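Local coordinates for protein (soluble lytic transglycosylase SLT70) (Escherichia coli, PDB 1QSA), which cleaves the glycosidic bonds between N-acetylmuramic acid and N-acetylglucosamine in peptidoglycan, forming a 1,6-anhydro bond in the muramic acid product, at residues Tyr35-Tyr40 with Met385-Glu390; Thr67-Arg72 with Arg401-Asn406; Trp321-Ala326 with Glu340-Leu345. One frame throughout, in Å; residues are numbered along the deposited sequence.

In the fold
From the N terminus the chain first lays down Tyr35-Tyr40 and then Thr67-Arg72, which include the starts of helices 38-48 and 69-84. It runs on through a long series of helices, passing Trp321-Ala326 and Glu340-Leu345, whose meeting as contact 3 closes a short helical hairpin. Only afterwards do Met385-Glu390 and Arg401-Asn406 return to the N-terminal helices. Contacts 1 and 2 thus close loops of more than 300 residues, cross along the chain, and each span contact 3. In space contacts 1 and 2 adjoin, their centres about 11 Å apart, and tie the start of the alpha-superhelix to helices 383-393 and 397-408. Contact 3 is remote, its centre about 51 Å from that of contact 1.

Contact 1 (Tyr35-Tyr40 with Met385-Glu390); sequences YPLYPY and MARVRE. With SO4 (sulfate ion), chain C.
Tyr35 OH donates to Glu390 OE1 over 2.5 Å, a short hydrogen bond that reaches the anti lone pair, the one turned away from OE2. It belongs to a closure of the alpha-superhelix into a ring: a type I beta turn from Tyr35 to Tyr38, leading into helix 38-48, rests on helix 383-393, more than 340 residues further along the chain. OE1 lies at the edge of the Tyr35 ring, near its plane, while the ring and carboxylate planes stand 78° apart. OE1 also forms a salt bridge with Arg7 NE, and Tyr35 OH is hydrogen-bonded to Trp394 NE1, so both partners of this buried bond are gripped twice. The charge of Arg7 would probably favour an ionised carboxylate.

The aliphatic stem of Glu390 packs beside the turn, with CB 3.6 Å from Leu37 CG and CG 3.9 Å from Pro36 CB. One helical turn before Glu390, Ala386 CB meets Pro36 CG at 4.0 Å. Arg387 passes its methylene chain by the turn, its CG lying 3.4 Å from Pro36 O, and its CD lies obliquely to the Tyr40 ring, near CE2. A bend at chi3 (-65°) places NE, which makes a salt bridge with Glu403; NH2 bonds to Thr67 OG1. Away from the turn, Arg389 holds a sulfate, probably from the crystallisation liquor, through NE and NH2, with Arg7 as a further ligand. One water joins the two segments: it donates to Pro36 O at 2.8 Å and accepts a weak bond from Arg387 NH1 at 3.3 Å.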
loop_
_atom_site.group_PDB
_atom_site.type_symbol
_atom_site.label_atom_id
_atom_site.label_comp_id
_atom_site.label_asym_id
_atom_site.label_seq_id
_atom_site.Cartn_x
_atom_site.Cartn_y
_atom_site.Cartn_z
ATOM N N TYR A 35 -7.648 -9.199 34.849
ATOM C CA TYR A 35 -7.219 -8.052 34.042
ATOM C C TYR A 35 -7.515 -8.353 32.559
ATOM O O TYR A 35 -7.253 -9.467 32.099
ATOM C CB TYR A 35 -5.726 -7.813 34.247
ATOM C CG TYR A 35 -5.211 -6.582 33.535
ATOM C CD1 TYR A 35 -5.738 -5.312 33.821
ATOM C CD2 TYR A 35 -4.209 -6.678 32.567
ATOM C CE1 TYR A 35 -5.280 -4.172 33.157
ATOM C CE2 TYR A 35 -3.740 -5.551 31.896
ATOM C CZ TYR A 35 -4.276 -4.301 32.186
ATOM O OH TYR A 35 -3.816 -3.219 31.488
ATOM N N PRO A 36 -8.072 -7.379 31.798
ATOM C CA PRO A 36 -8.383 -7.629 30.380
ATOM C C PRO A 36 -7.270 -8.222 29.537
ATOM O O PRO A 36 -7.556 -9.022 28.642
ATOM C CB PRO A 36 -8.818 -6.257 29.859
ATOM C CG PRO A 36 -9.501 -5.648 31.081
ATOM C CD PRO A 36 -8.582 -6.062 32.231
ATOM N N LEU A 37 -6.025 -7.843 29.816
ATOM C CA LEU A 37 -4.916 -8.372 29.023
ATOM C C LEU A 37 -4.314 -9.703 29.504
ATOM O O LEU A 37 -3.314 -10.167 28.948
ATOM C CB LEU A 37 -3.832 -7.311 28.806
ATOM C CG LEU A 37 -4.318 -5.980 28.199
ATOM C CD1 LEU A 37 -3.118 -5.092 27.888
ATOM C CD2 LEU A 37 -5.129 -6.198 26.927
ATOM N N TYR A 38 -4.951 -10.358 30.472
ATOM C CA TYR A 38 -4.453 -11.654 30.949
ATOM C C TYR A 38 -4.260 -12.659 29.788
ATOM O O TYR A 38 -3.262 -13.369 29.761
ATOM C CB TYR A 38 -5.373 -12.226 32.032
ATOM C CG TYR A 38 -4.867 -13.524 32.599
ATOM C CD1 TYR A 38 -3.784 -13.551 33.486
ATOM C CD2 TYR A 38 -5.444 -14.725 32.218
ATOM C CE1 TYR A 38 -3.287 -14.768 33.977
ATOM C CE2 TYR A 38 -4.961 -15.942 32.696
ATOM C CZ TYR A 38 -3.888 -15.956 33.567
ATOM O OH TYR A 38 -3.418 -17.177 34.003
ATOM N N PRO A 39 -5.175 -12.694 28.789
ATOM C CA PRO A 39 -4.977 -13.650 27.679
ATOM C C PRO A 39 -3.639 -13.443 26.957
ATOM O O PRO A 39 -3.071 -14.399 26.422
ATOM C CB PRO A 39 -6.168 -13.363 26.759
ATOM C CG PRO A 39 -7.245 -12.964 27.721
ATOM C CD PRO A 39 -6.495 -12.043 28.681
ATOM N N TYR A 40 -3.145 -12.204 26.908
ATOM C CA TYR A 40 -1.843 -11.936 26.285
ATOM C C TYR A 40 -0.712 -12.566 27.104
ATOM O O TYR A 40 0.291 -13.018 26.544
ATOM C CB TYR A 40 -1.614 -10.440 26.082
ATOM C CG TYR A 40 -2.401 -9.866 24.930
ATOM C CD1 TYR A 40 -1.871 -9.856 23.634
ATOM C CD2 TYR A 40 -3.672 -9.319 25.127
ATOM C CE1 TYR A 40 -2.585 -9.320 22.568
ATOM C CE2 TYR A 40 -4.398 -8.769 24.051
ATOM C CZ TYR A 40 -3.842 -8.781 22.778
ATOM O OH TYR A 40 -4.541 -8.278 21.708
ATOM N N MET A 385 -13.622 -4.682 23.782
ATOM C CA MET A 385 -13.397 -3.248 23.960
ATOM C C MET A 385 -12.519 -2.999 25.197
ATOM O O MET A 385 -11.679 -2.109 25.195
ATOM C CB MET A 385 -14.718 -2.481 24.100
ATOM C CG MET A 385 -14.538 -0.964 24.162
ATOM S SD MET A 385 -13.808 -0.262 22.645
ATOM C CE MET A 385 -15.275 0.015 21.652
ATOM N N ALA A 386 -12.715 -3.786 26.256
ATOM C CA ALA A 386 -11.901 -3.626 27.454
ATOM C C ALA A 386 -10.419 -3.889 27.125
ATOM O O ALA A 386 -9.540 -3.215 27.657
ATOM C CB ALA A 386 -12.386 -4.546 28.562
ATOM N N ARG A 387 -10.142 -4.849 26.234
ATOM C CA ARG A 387 -8.746 -5.113 25.851
ATOM C C ARG A 387 -8.212 -3.926 25.046
ATOM O O ARG A 387 -7.086 -3.487 25.263
ATOM C CB ARG A 387 -8.613 -6.400 25.034
ATOM C CG ARG A 387 -8.931 -7.668 25.843
ATOM C CD ARG A 387 -8.335 -8.911 25.206
ATOM N NE ARG A 387 -8.916 -9.196 23.901
ATOM C CZ ARG A 387 -10.068 -9.827 23.700
ATOM N NH1 ARG A 387 -10.798 -10.253 24.727
ATOM N NH2 ARG A 387 -10.502 -10.024 22.463
ATOM N N VAL A 388 -9.035 -3.389 24.146
ATOM C CA VAL A 388 -8.628 -2.237 23.331
ATOM C C VAL A 388 -8.260 -1.068 24.239
ATOM O O VAL A 388 -7.216 -0.439 24.056
ATOM C CB VAL A 388 -9.759 -1.812 22.350
ATOM C CG1 VAL A 388 -9.424 -0.454 21.684
ATOM C CG2 VAL A 388 -9.922 -2.893 21.271
ATOM N N ARG A 389 -9.092 -0.824 25.253
ATOM C CA ARG A 389 -8.841 0.259 26.200
ATOM C C ARG A 389 -7.480 0.098 26.891
ATOM O O ARG A 389 -6.704 1.048 26.964
ATOM C CB ARG A 389 -9.961 0.317 27.247
ATOM C CG ARG A 389 -9.733 1.342 28.359
ATOM C CD ARG A 389 -10.877 1.327 29.370
ATOM N NE ARG A 389 -10.631 2.269 30.469
ATOM C CZ ARG A 389 -11.252 2.243 31.655
ATOM N NH1 ARG A 389 -12.176 1.323 31.931
ATOM N NH2 ARG A 389 -10.945 3.151 32.574
ATOM N N GLU A 390 -7.175 -1.112 27.359
ATOM C CA GLU A 390 -5.897 -1.349 28.019
ATOM C C GLU A 390 -4.736 -1.176 27.059
ATOM O O GLU A 390 -3.733 -0.576 27.412
ATOM C CB GLU A 390 -5.839 -2.745 28.653
ATOM C CG GLU A 390 -6.796 -2.907 29.825
ATOM C CD GLU A 390 -6.747 -1.706 30.755
ATOM O OE1 GLU A 390 -5.690 -1.503 31.377
ATOM O OE2 GLU A 390 -7.745 -0.937 30.830
HETATM S S SO4 C . -8.269 5.336 31.041
HETATM O O1 SO4 C . -7.731 6.443 30.225
HETATM O O2 SO4 C . -9.679 5.601 31.396
HETATM O O3 SO4 C . -8.185 4.087 30.254
HETATM O O4 SO4 C . -7.487 5.246 32.283
HETATM O O HOH W 1 -10.012 -10.112 27.959
#

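Contact 2 (Thr67-Arg72 with Arg401-Asn406); sequences TLPPAR and RSEWAN
Pro69 CA comes within 6.3 Å of Glu403 CA and Thr67 CA within 7.1 Å of Asn406 CA, which places the loop before helix 69-84 and its first turn against successive turns of helix 397-408. The direct polar link is Asn406 ND2 to Thr67 O, 3.2 Å long and bent, with an N-H...O angle of 143°. The donor sits above the carbonyl plane, 50° out of it, while the oxygen lies close to the plane of the asparagine amide.

Pro69 is the wedge. Its CD presses on Glu403 CD at 3.4 Å, the two side chains crossing at about a right angle, and its CG touches Ser402 O at 3.7 Å. Ser402 CB lies 3.9 Å from Pro69 CB. The start of helix 69-84, so set against the body of helix 397-408, closes the ring of the alpha-superhelix. Leu68 is the N-cap residue of helix 69-84, its carbonyl oxygen accepting from Ala71 N and Arg72 N.

A bend at chi2 (-90°) puts CD of Glu403 beside the proline ring. Its OE2 lies 3.6 Å from Leu68 CD1 and has Tyr40 OH as a hydrogen-bond partner. OE1 lies close to Glu384, a like charge that Arg387 would probably offset.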
loop_
_atom_site.group_PDB
_atom_site.type_symbol
_atom_site.label_atom_id
_atom_site.label_comp_id
_atom_site.label_asym_id
_atom_site.label_seq_id
_atom_site.Cartn_x
_atom_site.Cartn_y
_atom_site.Cartn_z
ATOM N N THR A 67 -11.851 -14.159 19.966
ATOM C CA THR A 67 -11.617 -12.830 19.417
ATOM C C THR A 67 -10.227 -12.245 19.696
ATOM O O THR A 67 -9.946 -11.099 19.342
ATOM C CB THR A 67 -12.695 -11.820 19.886
ATOM O OG1 THR A 67 -12.622 -11.664 21.306
ATOM C CG2 THR A 67 -14.100 -12.307 19.483
ATOM N N LEU A 68 -9.352 -13.039 20.309
ATOM C CA LEU A 68 -8.001 -12.576 20.613
ATOM C C LEU A 68 -7.138 -12.754 19.352
ATOM O O LEU A 68 -6.906 -13.886 18.920
ATOM C CB LEU A 68 -7.433 -13.403 21.765
ATOM C CG LEU A 68 -6.028 -13.016 22.228
ATOM C CD1 LEU A 68 -6.065 -11.646 22.902
ATOM C CD2 LEU A 68 -5.512 -14.074 23.199
ATOM N N PRO A 69 -6.624 -11.650 18.767
ATOM C CA PRO A 69 -5.807 -11.812 17.559
ATOM C C PRO A 69 -4.659 -12.837 17.661
ATOM O O PRO A 69 -4.526 -13.683 16.775
ATOM C CB PRO A 69 -5.347 -10.385 17.245
ATOM C CG PRO A 69 -6.503 -9.550 17.749
ATOM C CD PRO A 69 -6.827 -10.217 19.073
ATOM N N PRO A 70 -3.837 -12.799 18.734
ATOM C CA PRO A 70 -2.772 -13.817 18.769
ATOM C C PRO A 70 -3.249 -15.272 18.945
ATOM O O PRO A 70 -2.505 -16.203 18.621
ATOM C CB PRO A 70 -1.867 -13.355 19.914
ATOM C CG PRO A 70 -2.758 -12.493 20.761
ATOM C CD PRO A 70 -3.583 -11.753 19.742
ATOM N N ALA A 71 -4.467 -15.485 19.450
ATOM C CA ALA A 71 -4.974 -16.853 19.566
ATOM C C ALA A 71 -5.283 -17.338 18.143
ATOM O O ALA A 71 -5.102 -18.512 17.819
ATOM C CB ALA A 71 -6.225 -16.914 20.436
ATOM N N ARG A 72 -5.708 -16.416 17.282
ATOM C CA ARG A 72 -6.024 -16.772 15.908
ATOM C C ARG A 72 -4.766 -17.103 15.117
ATOM O O ARG A 72 -4.743 -18.090 14.374
ATOM C CB ARG A 72 -6.852 -15.679 15.227
ATOM C CG ARG A 72 -8.165 -15.385 15.967
ATOM C CD ARG A 72 -8.972 -14.274 15.294
ATOM N NE ARG A 72 -10.208 -14.760 14.675
ATOM C CZ ARG A 72 -10.276 -15.422 13.518
ATOM N NH1 ARG A 72 -9.178 -15.696 12.819
ATOM N NH2 ARG A 72 -11.455 -15.811 13.057
ATOM N N ARG A 401 -4.639 -2.058 17.116
ATOM C CA ARG A 401 -5.173 -2.048 15.745
ATOM C C ARG A 401 -5.752 -3.423 15.355
ATOM O O ARG A 401 -6.826 -3.507 14.756
ATOM C CB ARG A 401 -4.094 -1.613 14.746
ATOM C CG ARG A 401 -4.552 -1.690 13.296
ATOM C CD ARG A 401 -3.465 -1.260 12.317
ATOM N NE ARG A 401 -3.931 -1.485 10.951
ATOM C CZ ARG A 401 -4.717 -0.646 10.276
ATOM N NH1 ARG A 401 -5.080 0.516 10.805
ATOM N NH2 ARG A 401 -5.107 -0.954 9.049
ATOM N N SER A 402 -5.052 -4.500 15.722
ATOM C CA SER A 402 -5.514 -5.854 15.415
ATOM C C SER A 402 -6.814 -6.179 16.138
ATOM O O SER A 402 -7.700 -6.828 15.575
ATOM C CB SER A 402 -4.438 -6.876 15.772
ATOM O OG SER A 402 -3.271 -6.600 15.023
ATOM N N GLU A 403 -6.908 -5.780 17.407
ATOM C CA GLU A 403 -8.141 -6.005 18.164
ATOM C C GLU A 403 -9.281 -5.181 17.568
ATOM O O GLU A 403 -10.389 -5.682 17.394
ATOM C CB GLU A 403 -7.968 -5.603 19.627
ATOM C CG GLU A 403 -7.061 -6.514 20.426
ATOM C CD GLU A 403 -7.770 -7.681 21.118
ATOM O OE1 GLU A 403 -8.943 -8.009 20.811
ATOM O OE2 GLU A 403 -7.108 -8.292 21.980
ATOM N N TRP A 404 -9.001 -3.912 17.270
ATOM C CA TRP A 404 -10.006 -3.012 16.714
ATOM C C TRP A 404 -10.517 -3.546 15.377
ATOM O O TRP A 404 -11.716 -3.460 15.081
ATOM C CB TRP A 404 -9.414 -1.610 16.541
ATOM C CG TRP A 404 -10.413 -0.525 16.255
ATOM C CD1 TRP A 404 -10.513 0.215 15.112
ATOM C CD2 TRP A 404 -11.379 0.021 17.170
ATOM N NE1 TRP A 404 -11.473 1.198 15.261
ATOM C CE2 TRP A 404 -12.019 1.103 16.513
ATOM C CE3 TRP A 404 -11.752 -0.288 18.486
ATOM C CZ2 TRP A 404 -13.013 1.878 17.131
ATOM C CZ3 TRP A 404 -12.738 0.483 19.101
ATOM C CH2 TRP A 404 -13.357 1.553 18.421
ATOM N N ALA A 405 -9.608 -4.125 14.594
ATOM C CA ALA A 405 -9.953 -4.664 13.284
ATOM C C ALA A 405 -11.042 -5.722 13.418
ATOM O O ALA A 405 -11.974 -5.755 12.621
ATOM C CB ALA A 405 -8.716 -5.249 12.605
ATOM N N ASN A 406 -10.932 -6.575 14.437
ATOM C CA ASN A 406 -11.936 -7.615 14.676
ATOM C C ASN A 406 -13.254 -7.010 15.124
ATOM O O ASN A 406 -14.317 -7.473 14.734
ATOM C CB ASN A 406 -11.477 -8.577 15.777
ATOM C CG ASN A 406 -10.435 -9.548 15.311
ATOM O OD1 ASN A 406 -10.176 -9.672 14.116
ATOM N ND2 ASN A 406 -9.844 -10.279 16.257
#

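Contact 3 (Trp321-Ala326 with Glu340-Leu345)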
loop_
_atom_site.group_PDB
_atom_site.type_symbol
_atom_site.label_atom_id
_atom_site.label_comp_id
_atom_site.label_asym_id
_atom_site.label_seq_id
_atom_site.Cartn_x
_atom_site.Cartn_y
_atom_site.Cartn_z
ATOM N N TRP A 321 -10.445 14.044 -15.495
ATOM C CA TRP A 321 -10.753 14.264 -16.902
ATOM C C TRP A 321 -11.982 15.138 -17.104
ATOM O O TRP A 321 -12.098 15.822 -18.124
ATOM C CB TRP A 321 -10.809 12.946 -17.665
ATOM C CG TRP A 321 -9.573 12.087 -17.448
ATOM C CD1 TRP A 321 -9.546 10.731 -17.325
ATOM C CD2 TRP A 321 -8.204 12.531 -17.277
ATOM N NE1 TRP A 321 -8.261 10.296 -17.080
ATOM C CE2 TRP A 321 -7.417 11.377 -17.048
ATOM C CE3 TRP A 321 -7.572 13.789 -17.282
ATOM C CZ2 TRP A 321 -6.026 11.435 -16.824
ATOM C CZ3 TRP A 321 -6.185 13.848 -17.056
ATOM C CH2 TRP A 321 -5.431 12.673 -16.831
ATOM N N ARG A 322 -12.902 15.115 -16.141
ATOM C CA ARG A 322 -14.061 15.996 -16.215
ATOM C C ARG A 322 -13.568 17.438 -16.005
ATOM O O ARG A 322 -13.964 18.356 -16.736
ATOM C CB ARG A 322 -15.098 15.624 -15.159
ATOM C CG ARG A 322 -15.798 14.310 -15.467
ATOM C CD ARG A 322 -16.671 13.867 -14.317
ATOM N NE ARG A 322 -17.821 14.745 -14.127
ATOM C CZ ARG A 322 -18.482 14.876 -12.980
ATOM N NH1 ARG A 322 -18.097 14.210 -11.899
ATOM N NH2 ARG A 322 -19.520 15.700 -12.905
ATOM N N TYR A 323 -12.657 17.636 -15.046
ATOM C CA TYR A 323 -12.131 18.979 -14.809
ATOM C C TYR A 323 -11.382 19.483 -16.036
ATOM O O TYR A 323 -11.583 20.623 -16.451
ATOM C CB TYR A 323 -11.174 19.040 -13.601
ATOM C CG TYR A 323 -10.546 20.427 -13.462
ATOM C CD1 TYR A 323 -11.240 21.475 -12.849
ATOM C CD2 TYR A 323 -9.292 20.706 -14.020
ATOM C CE1 TYR A 323 -10.705 22.771 -12.806
ATOM C CE2 TYR A 323 -8.753 21.985 -13.981
ATOM C CZ TYR A 323 -9.461 23.011 -13.377
ATOM O OH TYR A 323 -8.931 24.269 -13.341
ATOM N N TRP A 324 -10.529 18.647 -16.623
ATOM C CA TRP A 324 -9.759 19.113 -17.784
ATOM C C TRP A 324 -10.626 19.329 -19.021
ATOM O O TRP A 324 -10.300 20.161 -19.876
ATOM C CB TRP A 324 -8.515 18.252 -18.018
ATOM C CG TRP A 324 -7.473 18.534 -16.945
ATOM C CD1 TRP A 324 -7.130 17.718 -15.894
ATOM C CD2 TRP A 324 -6.739 19.755 -16.756
ATOM N NE1 TRP A 324 -6.249 18.365 -15.056
ATOM C CE2 TRP A 324 -5.988 19.613 -15.557
ATOM C CE3 TRP A 324 -6.647 20.958 -17.479
ATOM C CZ2 TRP A 324 -5.160 20.627 -15.062
ATOM C CZ3 TRP A 324 -5.816 21.973 -16.984
ATOM C CH2 TRP A 324 -5.083 21.796 -15.782
ATOM N N GLN A 325 -11.772 18.654 -19.072
ATOM C CA GLN A 325 -12.712 18.872 -20.177
ATOM C C GLN A 325 -13.302 20.273 -19.971
ATOM O O GLN A 325 -13.448 21.043 -20.922
ATOM C CB GLN A 325 -13.830 17.830 -20.151
ATOM C CG GLN A 325 -14.846 17.998 -21.283
ATOM C CD GLN A 325 -14.222 17.837 -22.656
ATOM O OE1 GLN A 325 -13.693 18.793 -23.234
ATOM N NE2 GLN A 325 -14.277 16.621 -23.189
ATOM N N ALA A 326 -13.635 20.588 -18.718
ATOM C CA ALA A 326 -14.173 21.896 -18.361
ATOM C C ALA A 326 -13.134 22.975 -18.679
ATOM O O ALA A 326 -13.478 24.039 -19.184
ATOM C CB ALA A 326 -14.529 21.929 -16.891
ATOM N N GLU A 340 -21.164 23.954 -15.718
ATOM C CA GLU A 340 -22.093 22.934 -15.241
ATOM C C GLU A 340 -21.245 21.740 -14.778
ATOM O O GLU A 340 -21.540 21.126 -13.744
ATOM C CB GLU A 340 -23.082 22.529 -16.335
ATOM C CG GLU A 340 -24.062 21.423 -15.920
ATOM C CD GLU A 340 -24.830 21.714 -14.623
ATOM O OE1 GLU A 340 -25.206 22.885 -14.373
ATOM O OE2 GLU A 340 -25.063 20.754 -13.849
ATOM N N ILE A 341 -20.171 21.440 -15.512
ATOM C CA ILE A 341 -19.281 20.340 -15.134
ATOM C C ILE A 341 -18.636 20.665 -13.791
ATOM O O ILE A 341 -18.592 19.816 -12.896
ATOM C CB ILE A 341 -18.149 20.087 -16.180
ATOM C CG1 ILE A 341 -18.736 19.548 -17.490
ATOM C CG2 ILE A 341 -17.104 19.089 -15.603
ATOM C CD1 ILE A 341 -17.712 19.424 -18.627
ATOM N N LEU A 342 -18.137 21.891 -13.658
ATOM C CA LEU A 342 -17.493 22.349 -12.424
ATOM C C LEU A 342 -18.482 22.312 -11.258
ATOM O O LEU A 342 -18.143 21.862 -10.171
ATOM C CB LEU A 342 -16.915 23.758 -12.609
ATOM C CG LEU A 342 -15.770 23.862 -13.628
ATOM C CD1 LEU A 342 -15.261 25.298 -13.676
ATOM C CD2 LEU A 342 -14.620 22.910 -13.246
ATOM N N HIS A 343 -19.721 22.744 -11.492
ATOM C CA HIS A 343 -20.723 22.725 -10.428
ATOM C C HIS A 343 -21.068 21.293 -10.018
ATOM O O HIS A 343 -21.312 21.032 -8.840
ATOM C CB HIS A 343 -21.975 23.515 -10.834
ATOM C CG HIS A 343 -21.834 24.996 -10.652
ATOM N ND1 HIS A 343 -22.193 25.907 -11.623
ATOM C CD2 HIS A 343 -21.372 25.725 -9.610
ATOM C CE1 HIS A 343 -21.957 27.133 -11.187
ATOM N NE2 HIS A 343 -21.457 27.048 -9.968
ATOM N N GLN A 344 -21.077 20.367 -10.977
ATOM C CA GLN A 344 -21.352 18.962 -10.657
ATOM C C GLN A 344 -20.202 18.405 -9.816
ATOM O O GLN A 344 -20.416 17.656 -8.868
ATOM C CB GLN A 344 -21.543 18.132 -11.923
ATOM C CG GLN A 344 -22.921 18.295 -12.535
ATOM C CD GLN A 344 -24.029 18.040 -11.525
ATOM O OE1 GLN A 344 -24.257 16.902 -11.107
ATOM N NE2 GLN A 344 -24.705 19.106 -11.108
ATOM N N LEU A 345 -18.979 18.793 -10.166
ATOM C CA LEU A 345 -17.800 18.336 -9.434
ATOM C C LEU A 345 -17.811 18.829 -7.991
ATOM O O LEU A 345 -17.471 18.080 -7.077
ATOM C CB LEU A 345 -16.519 18.794 -10.139
ATOM C CG LEU A 345 -15.986 17.906 -11.261
ATOM C CD1 LEU A 345 -14.765 18.568 -11.890
ATOM C CD2 LEU A 345 -15.611 16.535 -10.698
#
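The guanidinium of Arg322 overlaps Leu345, whose CG stands 4.2 Å above the plane and over its centre, while CD2 of that leucine approaches Arg322 NH1 to 3.6 Å. The two side chains slide past each other in opposite directions. A bend at chi3 (68°) sets NE on its course, and NH1 finds its polar partner in Gln348 OE1. An alanine at Arg322 would probably leave Leu345 CG and CD2 without the guanidinium over them and Gln348 OE1 without its mate.

Helices 319-331 and 335-346 follow one another in the chain and form an antiparallel helical hairpin of the alpha-superhelix. The short segments confirm it, with axes 9.2 Å apart at closest and N-to-C directions 151° apart. At Ala326 the small side chain suits a close approach, its CA lying 6.2 Å from Ile341 CA.

Ile341 meets the backbone as well as side chains: CG2, anti to its own backbone N, reaches Arg322 O at 3.4 Å and also packs against Ala326 CB. Leu342 CD2 touches both Ala326 CB, at 3.8 Å, and Tyr323 CD1, at 3.7 Å; its approach to the tyrosine ring is oblique. At the base of the tyrosine, CB meets Leu345 CD1 at 4.0 Å. The phenol continues beyond the pair, where OH bonds to Arg359 NH1 and the ring meets Tyr352, on helix 351-359.

Apart from the guanidinium on Leu345 and Gln344, the contacts between side chains are mainly apolar, and Arg322 and Tyr323 find their hydrogen-bond partners, Gln348 and Arg359, outside the two segments. The chemistry therefore implies that these two segments hold together by aliphatic fit, Ile341 and Leu342 against Ala326, Leu342 and Leu345 against Tyr323, with the arginine covering one leucine.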